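Local coordinates for DUF4973 domain-containing protein (Bacteroides thetaiotaomicron, PDB 4QNI), which serves as an auxiliary nutrient-binding protein of this gut bacterium, probably capturing nutrients at the cell surface, at the interface of chains A and B. Coordinates in Å, arbitrary orientation; residue numbers count along the deposited sequence, not the author numbering. Chains: chain A/B, Uncharacterized protein.

Contact 1: the interface of chains A and B. Residues chain A 277, 280-281; chain B 222, 227, 298, 300, 306, 308.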
loop_
_atom_site.group_PDB
_atom_site.type_symbol
_atom_site.label_atom_id
_atom_site.label_comp_id
_atom_site.label_asym_id
_atom_site.label_seq_id
_atom_site.Cartn_x
_atom_site.Cartn_y
_atom_site.Cartn_z
ATOM N N ASP A 277 -1.877 30.251 8.006
ATOM C CA ASP A 277 -1.199 31.023 6.945
ATOM C C ASP A 277 -1.802 30.709 5.574
ATOM O O ASP A 277 -2.190 31.628 4.833
ATOM C CB ASP A 277 0.320 30.759 6.947
ATOM N N PRO A 280 -6.730 31.230 5.433
ATOM C CA PRO A 280 -7.074 32.268 6.427
ATOM C C PRO A 280 -8.476 32.122 7.035
ATOM O O PRO A 280 -8.767 32.804 8.007
ATOM C CB PRO A 280 -6.913 33.586 5.660
ATOM C CG PRO A 280 -7.034 33.219 4.252
ATOM C CD PRO A 280 -6.506 31.825 4.104
ATOM N N TYR A 281 -9.320 31.221 6.510
ATOM C CA TYR A 281 -10.638 30.947 7.111
ATOM C C TYR A 281 -10.519 29.926 8.247
ATOM O O TYR A 281 -11.496 29.667 8.940
ATOM C CB TYR A 281 -11.647 30.440 6.073
ATOM C CG TYR A 281 -11.195 29.214 5.322
ATOM C CD1 TYR A 281 -11.256 27.953 5.907
ATOM C CD2 TYR A 281 -10.736 29.306 4.012
ATOM C CE1 TYR A 281 -10.845 26.817 5.219
ATOM C CE2 TYR A 281 -10.355 28.170 3.302
ATOM C CZ TYR A 281 -10.415 26.926 3.909
ATOM O OH TYR A 281 -10.074 25.791 3.217
ATOM N N ILE B 222 -4.374 33.152 -2.877
ATOM C CA ILE B 222 -4.371 31.871 -2.155
ATOM C C ILE B 222 -5.702 31.143 -2.229
ATOM O O ILE B 222 -5.770 29.975 -1.834
ATOM C CB ILE B 222 -3.928 32.058 -0.692
ATOM C CG1 ILE B 222 -4.828 33.072 0.035
ATOM C CG2 ILE B 222 -2.460 32.465 -0.651
ATOM C CD1 ILE B 222 -4.713 33.011 1.408
ATOM N N TYR B 227 -12.321 26.448 -1.487
ATOM C CA TYR B 227 -12.913 27.591 -0.775
ATOM C C TYR B 227 -14.397 27.620 -1.092
ATOM O O TYR B 227 -14.775 27.651 -2.269
ATOM C CB TYR B 227 -12.248 28.927 -1.198
ATOM C CG TYR B 227 -10.922 29.216 -0.525
ATOM C CD1 TYR B 227 -9.855 28.325 -0.628
ATOM C CD2 TYR B 227 -10.729 30.387 0.213
ATOM C CE1 TYR B 227 -8.645 28.569 0.019
ATOM C CE2 TYR B 227 -9.505 30.665 0.826
ATOM C CZ TYR B 227 -8.468 29.748 0.733
ATOM O OH TYR B 227 -7.261 29.991 1.332
ATOM N N TYR B 298 -9.427 39.690 0.833
ATOM C CA TYR B 298 -10.051 38.424 1.163
ATOM C C TYR B 298 -10.855 38.679 2.447
ATOM O O TYR B 298 -10.344 39.334 3.364
ATOM C CB TYR B 298 -9.048 37.268 1.305
ATOM C CG TYR B 298 -9.739 35.979 1.687
ATOM C CD1 TYR B 298 -10.633 35.363 0.817
ATOM C CD2 TYR B 298 -9.585 35.430 2.960
ATOM C CE1 TYR B 298 -11.359 34.237 1.202
ATOM C CE2 TYR B 298 -10.278 34.277 3.339
ATOM C CZ TYR B 298 -11.169 33.691 2.460
ATOM O OH TYR B 298 -11.870 32.565 2.827
ATOM N N PRO B 300 -12.691 36.521 5.191
ATOM C CA PRO B 300 -13.033 35.197 5.758
ATOM C C PRO B 300 -14.408 35.235 6.441
ATOM O O PRO B 300 -15.277 34.412 6.155
ATOM C CB PRO B 300 -11.910 34.929 6.769
ATOM C CG PRO B 300 -10.909 36.022 6.581
ATOM C CD PRO B 300 -11.588 37.162 5.935
ATOM N N ILE B 306 -8.482 41.025 4.887
ATOM C CA ILE B 306 -7.064 40.715 4.685
ATOM C C ILE B 306 -6.707 41.098 3.255
ATOM O O ILE B 306 -7.050 40.369 2.318
ATOM C CB ILE B 306 -6.699 39.236 4.982
ATOM C CG1 ILE B 306 -7.311 38.738 6.307
ATOM C CG2 ILE B 306 -5.170 39.040 4.933
ATOM C CD1 ILE B 306 -7.402 37.268 6.400
ATOM N N TYR B 308 -4.434 41.338 0.224
ATOM C CA TYR B 308 -3.279 40.649 -0.343
ATOM C C TYR B 308 -2.703 41.357 -1.529
ATOM O O TYR B 308 -3.446 41.945 -2.314
ATOM C CB TYR B 308 -3.657 39.233 -0.782
ATOM C CG TYR B 308 -3.863 38.281 0.368
ATOM C CD1 TYR B 308 -2.780 37.678 0.997
ATOM C CD2 TYR B 308 -5.141 37.964 0.814
ATOM C CE1 TYR B 308 -2.960 36.780 2.041
ATOM C CE2 TYR B 308 -5.335 37.070 1.863
ATOM C CZ TYR B 308 -4.239 36.478 2.475
ATOM O OH TYR B 308 -4.393 35.589 3.512
#

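Contact 2: the interface of chains A and B. Residues chain A 55-57, 117; chain B 12, 75, 79, 82.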
loop_
_atom_site.group_PDB
_atom_site.type_symbol
_atom_site.label_atom_id
_atom_site.label_comp_id
_atom_site.label_asym_id
_atom_site.label_seq_id
_atom_site.Cartn_x
_atom_site.Cartn_y
_atom_site.Cartn_z
ATOM N N LEU A 55 -26.140 6.363 3.719
ATOM C CA LEU A 55 -26.142 6.538 2.276
ATOM C C LEU A 55 -26.952 5.455 1.580
ATOM O O LEU A 55 -26.929 4.291 1.980
ATOM C CB LEU A 55 -24.696 6.562 1.759
ATOM C CG LEU A 55 -23.723 7.562 2.426
ATOM C CD1 LEU A 55 -22.280 7.289 1.987
ATOM C CD2 LEU A 55 -24.115 9.003 2.140
ATOM N N VAL A 56 -27.698 5.859 0.554
ATOM C CA VAL A 56 -28.586 4.991 -0.229
ATOM C C VAL A 56 -28.333 5.173 -1.717
ATOM O O VAL A 56 -28.395 6.291 -2.216
ATOM C CB VAL A 56 -30.086 5.268 0.080
ATOM C CG1 VAL A 56 -30.978 4.183 -0.515
ATOM C CG2 VAL A 56 -30.346 5.419 1.578
ATOM N N SER A 57 -28.121 4.065 -2.433
ATOM C CA SER A 57 -27.989 4.028 -3.899
ATOM C C SER A 57 -29.402 3.866 -4.561
ATOM O O SER A 57 -30.365 3.559 -3.867
ATOM C CB SER A 57 -27.074 2.877 -4.301
ATOM O OG SER A 57 -27.680 1.637 -3.968
ATOM N N ASN A 117 -30.446 10.485 -1.600
ATOM C CA ASN A 117 -29.384 9.480 -1.538
ATOM C C ASN A 117 -28.783 9.391 -0.121
ATOM O O ASN A 117 -27.846 8.627 0.109
ATOM C CB ASN A 117 -28.305 9.801 -2.581
ATOM C CG ASN A 117 -28.700 9.429 -3.981
ATOM O OD1 ASN A 117 -28.808 10.294 -4.862
ATOM N ND2 ASN A 117 -28.998 8.142 -4.209
ATOM N N TYR B 12 -28.741 -0.224 -2.192
ATOM C CA TYR B 12 -27.617 -0.545 -1.319
ATOM C C TYR B 12 -27.532 0.543 -0.238
ATOM O O TYR B 12 -27.557 1.733 -0.545
ATOM C CB TYR B 12 -26.301 -0.641 -2.104
ATOM C CG TYR B 12 -26.001 -1.952 -2.799
ATOM C CD1 TYR B 12 -26.779 -3.086 -2.570
ATOM C CD2 TYR B 12 -24.909 -2.073 -3.656
ATOM C CE1 TYR B 12 -26.492 -4.301 -3.195
ATOM C CE2 TYR B 12 -24.603 -3.285 -4.276
ATOM C CZ TYR B 12 -25.400 -4.398 -4.048
ATOM O OH TYR B 12 -25.096 -5.592 -4.666
ATOM N N ASP B 75 -27.070 9.635 -9.034
ATOM C CA ASP B 75 -27.023 8.917 -7.744
ATOM C C ASP B 75 -25.626 8.746 -7.231
ATOM O O ASP B 75 -25.366 9.154 -6.110
ATOM C CB ASP B 75 -27.692 7.533 -7.827
ATOM C CG ASP B 75 -29.193 7.553 -7.819
ATOM O OD1 ASP B 75 -29.774 8.376 -7.073
ATOM O OD2 ASP B 75 -29.795 6.709 -8.516
ATOM N N ILE B 79 -23.881 10.475 -3.833
ATOM C CA ILE B 79 -23.178 9.716 -2.774
ATOM C C ILE B 79 -21.759 10.281 -2.622
ATOM O O ILE B 79 -21.353 10.629 -1.512
ATOM C CB ILE B 79 -23.146 8.185 -3.042
ATOM C CG1 ILE B 79 -24.529 7.573 -3.360
ATOM C CG2 ILE B 79 -22.369 7.405 -1.967
ATOM C CD1 ILE B 79 -25.495 7.609 -2.311
ATOM N N TYR B 82 -21.749 13.808 -0.960
ATOM C CA TYR B 82 -22.007 13.775 0.481
ATOM C C TYR B 82 -20.855 13.117 1.238
ATOM O O TYR B 82 -20.446 13.640 2.278
ATOM C CB TYR B 82 -23.348 13.138 0.856
ATOM C CG TYR B 82 -23.804 13.622 2.219
ATOM C CD1 TYR B 82 -24.451 14.849 2.367
ATOM C CD2 TYR B 82 -23.524 12.890 3.374
ATOM C CE1 TYR B 82 -24.837 15.318 3.629
ATOM C CE2 TYR B 82 -23.878 13.364 4.638
ATOM C CZ TYR B 82 -24.557 14.567 4.760
ATOM O OH TYR B 82 -24.927 15.028 6.007
#

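Contact 1: the interface of chains A and B
A:Pro280 inserts its pyrrolidine ring among side chains of B:Tyr298, B:Ile222, B:Tyr227, B:Ile306 and B:Tyr308, a proline held in a mixed aromatic and aliphatic pocket between two copies of the BT_3044-like C-terminal family region. Different ring carbons take different walls. The methyl CD1 of B:Ile222 points at ring carbon CD, 3.4 Å away, tighter than an ordinary carbon contact; CD also lies 3.4 Å from the phenol oxygen OH of B:Tyr227, whose side chain crosses the proline at about a right angle. CG rests 3.5 Å from CE2 of B:Tyr298, with the two side chains running obliquely, and 3.6 Å from the B:Tyr308 phenol oxygen OH. CB reaches CD1 of B:Ile306 at 3.8 Å. On the carbonyl side, B:Pro300 CB lies 4.0 Å from A:Pro280 O.

The aromatic part of the contact is an edge-to-face pair. A:Tyr281 points CE2 at the middle of one face of the B:Tyr227 ring, 3.5 Å above its plane, and the planes stand 85° apart. CG of A:Tyr281 sits between its backbone N and carbonyl carbon (chi1 56°), the crowded position, which carries the CD2/CE2 side of the ring to B:Tyr227. CD2 of the same ring also packs by the phenol oxygen of B:Tyr298, and the CZ end of B:Tyr298 lies in plane at the edge of B:Tyr227, so that B:Tyr298 backs B:Tyr227 within chain B.

Contact 2: the interface of chains A and B
The flat amide of A:Asn117 and the carboxylate of B:Asp75 meet with their planes 86° apart. In the amide plane, ND2 has two acceptors: the carboxylate oxygen OD1 of B:Asp75 across the interface at 3.0 Å, and, within chain A, the backbone O of A:Val56 at 2.8 Å, a nearly straight bond in the carbonyl plane. For the carboxylate the approach differs, because ND2 comes to OD1 from above, 52° out of its plane. Two bonds thus fix the turn of the amide. The amide OD1 of A:Asn117 also lies 3.1 Å from OD1 of B:Asp75, two acceptors as modelled, so this detail is doubtful. An alanine here would leave B:Asp75 OD1 and A:Val56 O without this shared donor, and is likely to let the carboxylate turn more freely.

A second polar link joins A:Ser57 to the backbone of B:Tyr12. A:Ser57 N donates to B:Tyr12 O at 3.1 Å, while B:Tyr12 N donates to the serine hydroxyl OG at 2.8 Å. OG is placed for this between the serine's own N and carbonyl carbon (chi1 66°).

Apolar contacts run along the helix face that carries B:Asp75. B:Ile79 sets CD1 3.6 Å from CB of A:Asn117 and CG2 4.0 Å from CD1 of A:Leu55, whose other methyl, CD2, touches CD2 of the B:Tyr82 ring.

In the fold, this is a helix-against-strand-end contact between two copies of the DUF4973 region: chain A presents the end of strand 47-56, the residue after it, and the residue just before strand 118-126; chain B answers with helix 74-85 and the start of strand 12-15.

The C-alpha centres of contact 1 and contact 2 lie about 33 Å apart, and the two have no residue or secondary-structure element in common. Contact 1 joins segments of the BT_3044-like C-terminal family region, whereas contact 2 joins segments of the DUF4973 region, so both regions of chain A touch their counterparts in chain B. In each, different residues of the two copies meet, in keeping with an interface that is not an exact two-fold. Two such separated supports would probably limit rocking of one copy against the other, but the structure alone does not show that this four-copy assembly forms in the cell.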